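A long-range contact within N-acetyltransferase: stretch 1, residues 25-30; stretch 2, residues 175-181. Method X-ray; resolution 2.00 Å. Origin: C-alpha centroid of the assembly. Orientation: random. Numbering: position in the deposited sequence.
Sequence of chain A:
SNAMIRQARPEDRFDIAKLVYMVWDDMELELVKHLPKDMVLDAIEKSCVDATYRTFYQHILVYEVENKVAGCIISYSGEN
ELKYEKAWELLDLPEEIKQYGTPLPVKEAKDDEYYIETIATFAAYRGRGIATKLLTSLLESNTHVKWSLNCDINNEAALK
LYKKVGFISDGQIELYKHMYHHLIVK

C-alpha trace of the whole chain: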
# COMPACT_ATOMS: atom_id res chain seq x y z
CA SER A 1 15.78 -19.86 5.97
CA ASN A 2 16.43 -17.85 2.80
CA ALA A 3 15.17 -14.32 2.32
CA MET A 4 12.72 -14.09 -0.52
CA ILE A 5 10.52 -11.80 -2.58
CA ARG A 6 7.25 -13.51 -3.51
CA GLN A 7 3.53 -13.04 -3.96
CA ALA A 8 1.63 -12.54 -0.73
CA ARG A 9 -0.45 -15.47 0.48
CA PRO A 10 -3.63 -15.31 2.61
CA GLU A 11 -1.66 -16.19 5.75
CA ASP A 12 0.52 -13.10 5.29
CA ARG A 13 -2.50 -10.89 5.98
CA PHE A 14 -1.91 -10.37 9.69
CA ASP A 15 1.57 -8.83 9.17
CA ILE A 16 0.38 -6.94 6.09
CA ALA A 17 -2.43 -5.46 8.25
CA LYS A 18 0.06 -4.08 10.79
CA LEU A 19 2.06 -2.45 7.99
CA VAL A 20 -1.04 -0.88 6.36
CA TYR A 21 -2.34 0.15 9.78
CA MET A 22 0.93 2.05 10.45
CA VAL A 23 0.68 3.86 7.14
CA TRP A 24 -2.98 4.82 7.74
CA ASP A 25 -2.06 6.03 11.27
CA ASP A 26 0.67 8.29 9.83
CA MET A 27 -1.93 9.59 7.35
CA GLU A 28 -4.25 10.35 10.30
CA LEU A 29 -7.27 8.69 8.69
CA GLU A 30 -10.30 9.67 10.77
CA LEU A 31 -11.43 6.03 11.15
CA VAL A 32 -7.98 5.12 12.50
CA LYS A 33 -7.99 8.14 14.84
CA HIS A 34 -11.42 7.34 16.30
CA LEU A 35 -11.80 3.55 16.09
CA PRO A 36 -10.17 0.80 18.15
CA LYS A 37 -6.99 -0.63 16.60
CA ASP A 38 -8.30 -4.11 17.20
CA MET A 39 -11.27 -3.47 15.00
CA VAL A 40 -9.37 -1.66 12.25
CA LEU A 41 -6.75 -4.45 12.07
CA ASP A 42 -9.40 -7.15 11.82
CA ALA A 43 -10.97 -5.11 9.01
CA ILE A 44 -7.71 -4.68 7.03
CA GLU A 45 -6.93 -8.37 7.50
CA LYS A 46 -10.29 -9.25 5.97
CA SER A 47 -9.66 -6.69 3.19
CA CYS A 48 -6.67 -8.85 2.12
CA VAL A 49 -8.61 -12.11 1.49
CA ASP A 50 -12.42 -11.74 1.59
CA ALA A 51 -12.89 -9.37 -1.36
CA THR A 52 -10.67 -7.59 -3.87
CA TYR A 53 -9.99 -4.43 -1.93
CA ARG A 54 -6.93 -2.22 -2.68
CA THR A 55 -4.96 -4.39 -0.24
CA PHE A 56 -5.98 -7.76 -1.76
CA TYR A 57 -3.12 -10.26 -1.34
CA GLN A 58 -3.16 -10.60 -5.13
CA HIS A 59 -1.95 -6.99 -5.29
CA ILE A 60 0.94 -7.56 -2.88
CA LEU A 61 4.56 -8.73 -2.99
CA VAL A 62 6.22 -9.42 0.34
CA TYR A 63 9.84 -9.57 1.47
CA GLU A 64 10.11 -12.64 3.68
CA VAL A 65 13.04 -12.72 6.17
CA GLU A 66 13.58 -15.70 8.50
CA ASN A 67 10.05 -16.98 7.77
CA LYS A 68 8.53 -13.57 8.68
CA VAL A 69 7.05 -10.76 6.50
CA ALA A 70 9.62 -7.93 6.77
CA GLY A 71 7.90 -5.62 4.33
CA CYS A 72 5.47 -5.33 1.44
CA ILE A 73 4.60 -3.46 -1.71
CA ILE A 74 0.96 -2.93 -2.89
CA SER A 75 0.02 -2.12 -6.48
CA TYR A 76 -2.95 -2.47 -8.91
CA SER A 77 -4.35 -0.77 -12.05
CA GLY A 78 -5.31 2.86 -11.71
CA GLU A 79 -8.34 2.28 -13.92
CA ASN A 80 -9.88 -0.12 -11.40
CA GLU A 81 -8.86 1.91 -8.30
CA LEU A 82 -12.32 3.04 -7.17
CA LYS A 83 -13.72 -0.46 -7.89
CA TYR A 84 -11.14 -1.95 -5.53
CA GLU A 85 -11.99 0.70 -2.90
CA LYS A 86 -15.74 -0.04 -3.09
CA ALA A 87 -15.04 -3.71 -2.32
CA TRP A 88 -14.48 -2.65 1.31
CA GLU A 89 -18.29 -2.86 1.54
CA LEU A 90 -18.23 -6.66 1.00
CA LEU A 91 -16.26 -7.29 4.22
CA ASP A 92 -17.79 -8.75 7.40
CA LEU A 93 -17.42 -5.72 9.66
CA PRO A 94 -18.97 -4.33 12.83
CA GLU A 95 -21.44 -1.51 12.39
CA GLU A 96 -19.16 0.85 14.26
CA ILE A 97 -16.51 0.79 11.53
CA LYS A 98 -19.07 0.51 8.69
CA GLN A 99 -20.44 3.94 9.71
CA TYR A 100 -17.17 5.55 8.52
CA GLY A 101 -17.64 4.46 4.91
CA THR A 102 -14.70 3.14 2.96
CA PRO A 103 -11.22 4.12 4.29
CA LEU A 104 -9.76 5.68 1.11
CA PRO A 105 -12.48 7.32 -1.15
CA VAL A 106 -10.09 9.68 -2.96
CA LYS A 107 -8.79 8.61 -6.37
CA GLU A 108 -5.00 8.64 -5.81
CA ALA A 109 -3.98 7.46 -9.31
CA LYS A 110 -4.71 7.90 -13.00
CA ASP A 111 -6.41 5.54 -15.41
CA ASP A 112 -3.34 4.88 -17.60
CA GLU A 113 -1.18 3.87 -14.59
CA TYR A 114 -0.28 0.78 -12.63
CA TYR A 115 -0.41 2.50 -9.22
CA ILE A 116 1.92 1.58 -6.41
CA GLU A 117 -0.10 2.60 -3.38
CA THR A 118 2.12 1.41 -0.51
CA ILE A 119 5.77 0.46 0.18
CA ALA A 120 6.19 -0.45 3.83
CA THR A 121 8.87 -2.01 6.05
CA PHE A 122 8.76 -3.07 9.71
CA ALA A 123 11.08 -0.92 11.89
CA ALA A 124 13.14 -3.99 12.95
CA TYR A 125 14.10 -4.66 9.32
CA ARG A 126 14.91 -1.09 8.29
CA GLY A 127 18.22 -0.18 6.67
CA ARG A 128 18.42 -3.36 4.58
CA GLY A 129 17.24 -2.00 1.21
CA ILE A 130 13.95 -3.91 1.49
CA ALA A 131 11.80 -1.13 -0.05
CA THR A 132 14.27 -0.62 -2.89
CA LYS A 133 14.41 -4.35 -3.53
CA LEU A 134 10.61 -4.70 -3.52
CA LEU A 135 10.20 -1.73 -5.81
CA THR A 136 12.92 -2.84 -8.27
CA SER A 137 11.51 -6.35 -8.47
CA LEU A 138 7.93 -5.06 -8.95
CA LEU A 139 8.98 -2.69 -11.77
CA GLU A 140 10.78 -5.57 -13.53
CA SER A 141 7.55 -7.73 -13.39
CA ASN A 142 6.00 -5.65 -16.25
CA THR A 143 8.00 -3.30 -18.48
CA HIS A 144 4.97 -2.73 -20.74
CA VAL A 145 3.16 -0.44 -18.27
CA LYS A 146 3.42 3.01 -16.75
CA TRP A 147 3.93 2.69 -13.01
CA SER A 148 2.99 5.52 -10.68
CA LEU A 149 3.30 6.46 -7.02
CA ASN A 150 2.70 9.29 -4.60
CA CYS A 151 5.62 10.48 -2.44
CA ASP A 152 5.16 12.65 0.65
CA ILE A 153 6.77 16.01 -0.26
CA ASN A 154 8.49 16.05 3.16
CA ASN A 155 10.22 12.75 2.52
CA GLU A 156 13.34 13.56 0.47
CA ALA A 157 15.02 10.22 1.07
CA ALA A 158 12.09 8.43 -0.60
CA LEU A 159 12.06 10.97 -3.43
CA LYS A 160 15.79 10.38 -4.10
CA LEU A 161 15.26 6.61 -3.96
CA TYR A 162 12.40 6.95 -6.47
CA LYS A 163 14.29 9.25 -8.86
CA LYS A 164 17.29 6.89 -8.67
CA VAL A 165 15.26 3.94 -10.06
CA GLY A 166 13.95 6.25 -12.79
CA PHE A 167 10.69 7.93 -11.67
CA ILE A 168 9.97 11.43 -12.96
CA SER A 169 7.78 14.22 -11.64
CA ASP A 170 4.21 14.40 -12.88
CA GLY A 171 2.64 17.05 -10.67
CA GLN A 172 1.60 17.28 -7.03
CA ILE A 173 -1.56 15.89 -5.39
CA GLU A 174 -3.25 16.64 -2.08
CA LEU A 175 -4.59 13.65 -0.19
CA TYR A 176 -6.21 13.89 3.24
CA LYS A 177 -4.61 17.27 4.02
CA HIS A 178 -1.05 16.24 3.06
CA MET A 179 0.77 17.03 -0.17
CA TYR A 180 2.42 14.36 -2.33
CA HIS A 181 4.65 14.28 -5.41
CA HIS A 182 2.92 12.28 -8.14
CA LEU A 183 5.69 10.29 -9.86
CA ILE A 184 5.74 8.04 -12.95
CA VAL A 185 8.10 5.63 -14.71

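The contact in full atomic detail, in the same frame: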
# COMPACT_ATOMS: atom_id res chain seq x y z
N ASP A 25 -2.22 5.27 10.01
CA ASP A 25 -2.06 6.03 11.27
C ASP A 25 -1.21 7.28 11.04
O ASP A 25 -1.56 8.36 11.53
CB ASP A 25 -1.47 5.15 12.38
CG ASP A 25 -1.32 5.90 13.72
OD1 ASP A 25 -2.33 6.15 14.41
OD2 ASP A 25 -0.17 6.24 14.08
N ASP A 26 -0.12 7.14 10.28
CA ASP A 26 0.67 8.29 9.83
C ASP A 26 -0.24 9.28 9.12
O ASP A 26 -0.32 10.44 9.52
CB ASP A 26 1.78 7.86 8.87
CG ASP A 26 2.92 7.14 9.57
OD1 ASP A 26 2.99 7.20 10.81
OD2 ASP A 26 3.75 6.50 8.87
N MET A 27 -0.93 8.80 8.09
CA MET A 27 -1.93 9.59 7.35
C MET A 27 -3.06 10.21 8.19
O MET A 27 -3.83 11.01 7.68
CB MET A 27 -2.58 8.73 6.26
CG MET A 27 -1.66 8.33 5.13
SD MET A 27 -2.50 7.23 3.98
CE MET A 27 -3.55 8.41 3.14
N GLU A 28 -3.19 9.83 9.45
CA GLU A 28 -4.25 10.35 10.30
C GLU A 28 -5.63 10.18 9.66
O GLU A 28 -6.42 11.13 9.59
CB GLU A 28 -4.03 11.84 10.62
CG GLU A 28 -2.66 12.17 11.19
CD GLU A 28 -2.49 13.65 11.47
OE1 GLU A 28 -3.09 14.48 10.76
OE2 GLU A 28 -1.73 13.99 12.40
N LEU A 29 -5.93 8.97 9.18
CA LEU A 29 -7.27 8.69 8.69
C LEU A 29 -8.23 8.72 9.86
O LEU A 29 -7.98 8.09 10.88
CB LEU A 29 -7.36 7.32 8.01
CG LEU A 29 -6.73 7.15 6.64
CD1 LEU A 29 -7.24 5.85 6.03
CD2 LEU A 29 -7.03 8.32 5.73
N GLU A 30 -9.34 9.44 9.69
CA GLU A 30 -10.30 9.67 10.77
C GLU A 30 -10.68 8.35 11.43
O GLU A 30 -10.64 8.25 12.64
CB GLU A 30 -11.57 10.38 10.26
CG GLU A 30 -11.36 11.71 9.54
CD GLU A 30 -10.78 12.80 10.42
OE1 GLU A 30 -10.84 12.68 11.67
OE2 GLU A 30 -10.27 13.79 9.86
N LEU A 175 -3.85 14.80 -0.65
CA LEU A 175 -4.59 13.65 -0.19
C LEU A 175 -4.69 13.74 1.31
O LEU A 175 -3.67 13.75 1.99
CB LEU A 175 -3.86 12.35 -0.57
CG LEU A 175 -3.74 12.05 -2.07
CD1 LEU A 175 -2.98 10.74 -2.26
CD2 LEU A 175 -5.11 11.92 -2.69
N TYR A 176 -5.93 13.80 1.81
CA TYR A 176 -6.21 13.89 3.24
C TYR A 176 -5.33 14.92 3.95
O TYR A 176 -4.66 14.62 4.92
CB TYR A 176 -6.09 12.48 3.85
CG TYR A 176 -6.84 11.46 3.00
CD1 TYR A 176 -8.22 11.35 3.07
CD2 TYR A 176 -6.16 10.66 2.10
CE1 TYR A 176 -8.91 10.44 2.30
CE2 TYR A 176 -6.84 9.76 1.30
CZ TYR A 176 -8.21 9.65 1.41
OH TYR A 176 -8.90 8.77 0.63
N LYS A 177 -5.31 16.14 3.42
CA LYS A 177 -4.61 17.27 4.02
C LYS A 177 -3.08 17.15 4.06
O LYS A 177 -2.44 17.84 4.85
CB LYS A 177 -5.12 17.56 5.46
CG LYS A 177 -6.64 17.57 5.67
CD LYS A 177 -7.36 18.64 4.85
CE LYS A 177 -7.43 19.97 5.60
NZ LYS A 177 -7.47 21.12 4.64
N HIS A 178 -2.50 16.26 3.25
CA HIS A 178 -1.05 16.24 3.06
C HIS A 178 -0.75 16.25 1.58
O HIS A 178 -1.52 15.71 0.77
CB HIS A 178 -0.38 15.04 3.75
CG HIS A 178 -0.50 15.05 5.25
ND1 HIS A 178 -0.87 13.93 5.97
CD2 HIS A 178 -0.32 16.04 6.15
CE1 HIS A 178 -0.91 14.23 7.26
NE2 HIS A 178 -0.58 15.50 7.40
N MET A 179 0.36 16.89 1.22
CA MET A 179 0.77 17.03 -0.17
C MET A 179 1.76 15.92 -0.58
O MET A 179 2.67 15.53 0.18
CB MET A 179 1.41 18.41 -0.38
CG MET A 179 1.18 19.02 -1.75
SD MET A 179 -0.56 19.26 -2.24
CE MET A 179 -1.20 19.99 -0.76
N TYR A 180 1.59 15.43 -1.80
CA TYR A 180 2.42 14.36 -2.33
C TYR A 180 2.93 14.69 -3.74
O TYR A 180 2.22 15.28 -4.55
CB TYR A 180 1.60 13.07 -2.42
CG TYR A 180 1.13 12.54 -1.09
CD1 TYR A 180 -0.02 13.03 -0.49
CD2 TYR A 180 1.83 11.54 -0.43
CE1 TYR A 180 -0.45 12.54 0.72
CE2 TYR A 180 1.41 11.04 0.77
CZ TYR A 180 0.27 11.55 1.35
OH TYR A 180 -0.15 11.07 2.57
N HIS A 181 4.13 14.24 -4.04
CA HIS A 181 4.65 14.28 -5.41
C HIS A 181 4.09 13.10 -6.18
O HIS A 181 4.35 11.95 -5.81
CB HIS A 181 6.17 14.16 -5.42
CG HIS A 181 6.89 15.31 -4.78
ND1 HIS A 181 6.90 16.58 -5.32
CD2 HIS A 181 7.71 15.35 -3.70
CE1 HIS A 181 7.66 17.36 -4.57
NE2 HIS A 181 8.16 16.64 -3.58

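Stretch 1 carries the last part of a helix and the turn that leaves it. Stretch 2 is a type I' beta turn from Leu 175 to His 178, followed by a strand. The turn is closed by two backbone hydrogen bonds, Leu 175 N to His 178 O at 2.9 Å and His 178 N to Leu 175 O at 3.0 Å. No hydrogen bond joins the two stretches. They meet through side chains, and the backbones stay apart: the nearest CA atoms, those of Met 27 and Tyr 176, are 7.3 Å from each other. The contact buries 255 Å² in all.

Asp 25 does not reach stretch 2. Its O accepts a 3.0 Å hydrogen bond from Glu 28 N, which helps hold the turn. Asp 26 adds little, and the end of its side chain leads away.

Met 27 is covered most. Its CA-to-CB bond points sideways, but the m, t, p rotamer brings the thioether end nearer to stretch 2. Met 27 CE lies 3.6 Å from Tyr 176 CD2, an apolar contact. Met 27 CG is 4.0 Å from Tyr 180 OH, a van der Waals approach.

Glu 28 leaves helical geometry with a positive phi, in a Schellman motif. Its long side chain extends to His 178, with Glu 28 OE1 4.1 Å from His 178 CE1. At this distance the pair is in loose contact and nothing stronger.

Leu 29 holds the N-cap position of the next helix. Its methyl CD2 sits over one face of the Tyr 176 ring, 4.2 Å from Tyr 176 CG. This is a CH-pi contact: the methyl is 12° off the ring normal, so its weakly polarised C-H groups can meet the pi electrons. Tyr 176 thus receives both Met 27 and Leu 29, while its OH is hydrogen-bonded elsewhere in the structure. Glu 30 makes no contact.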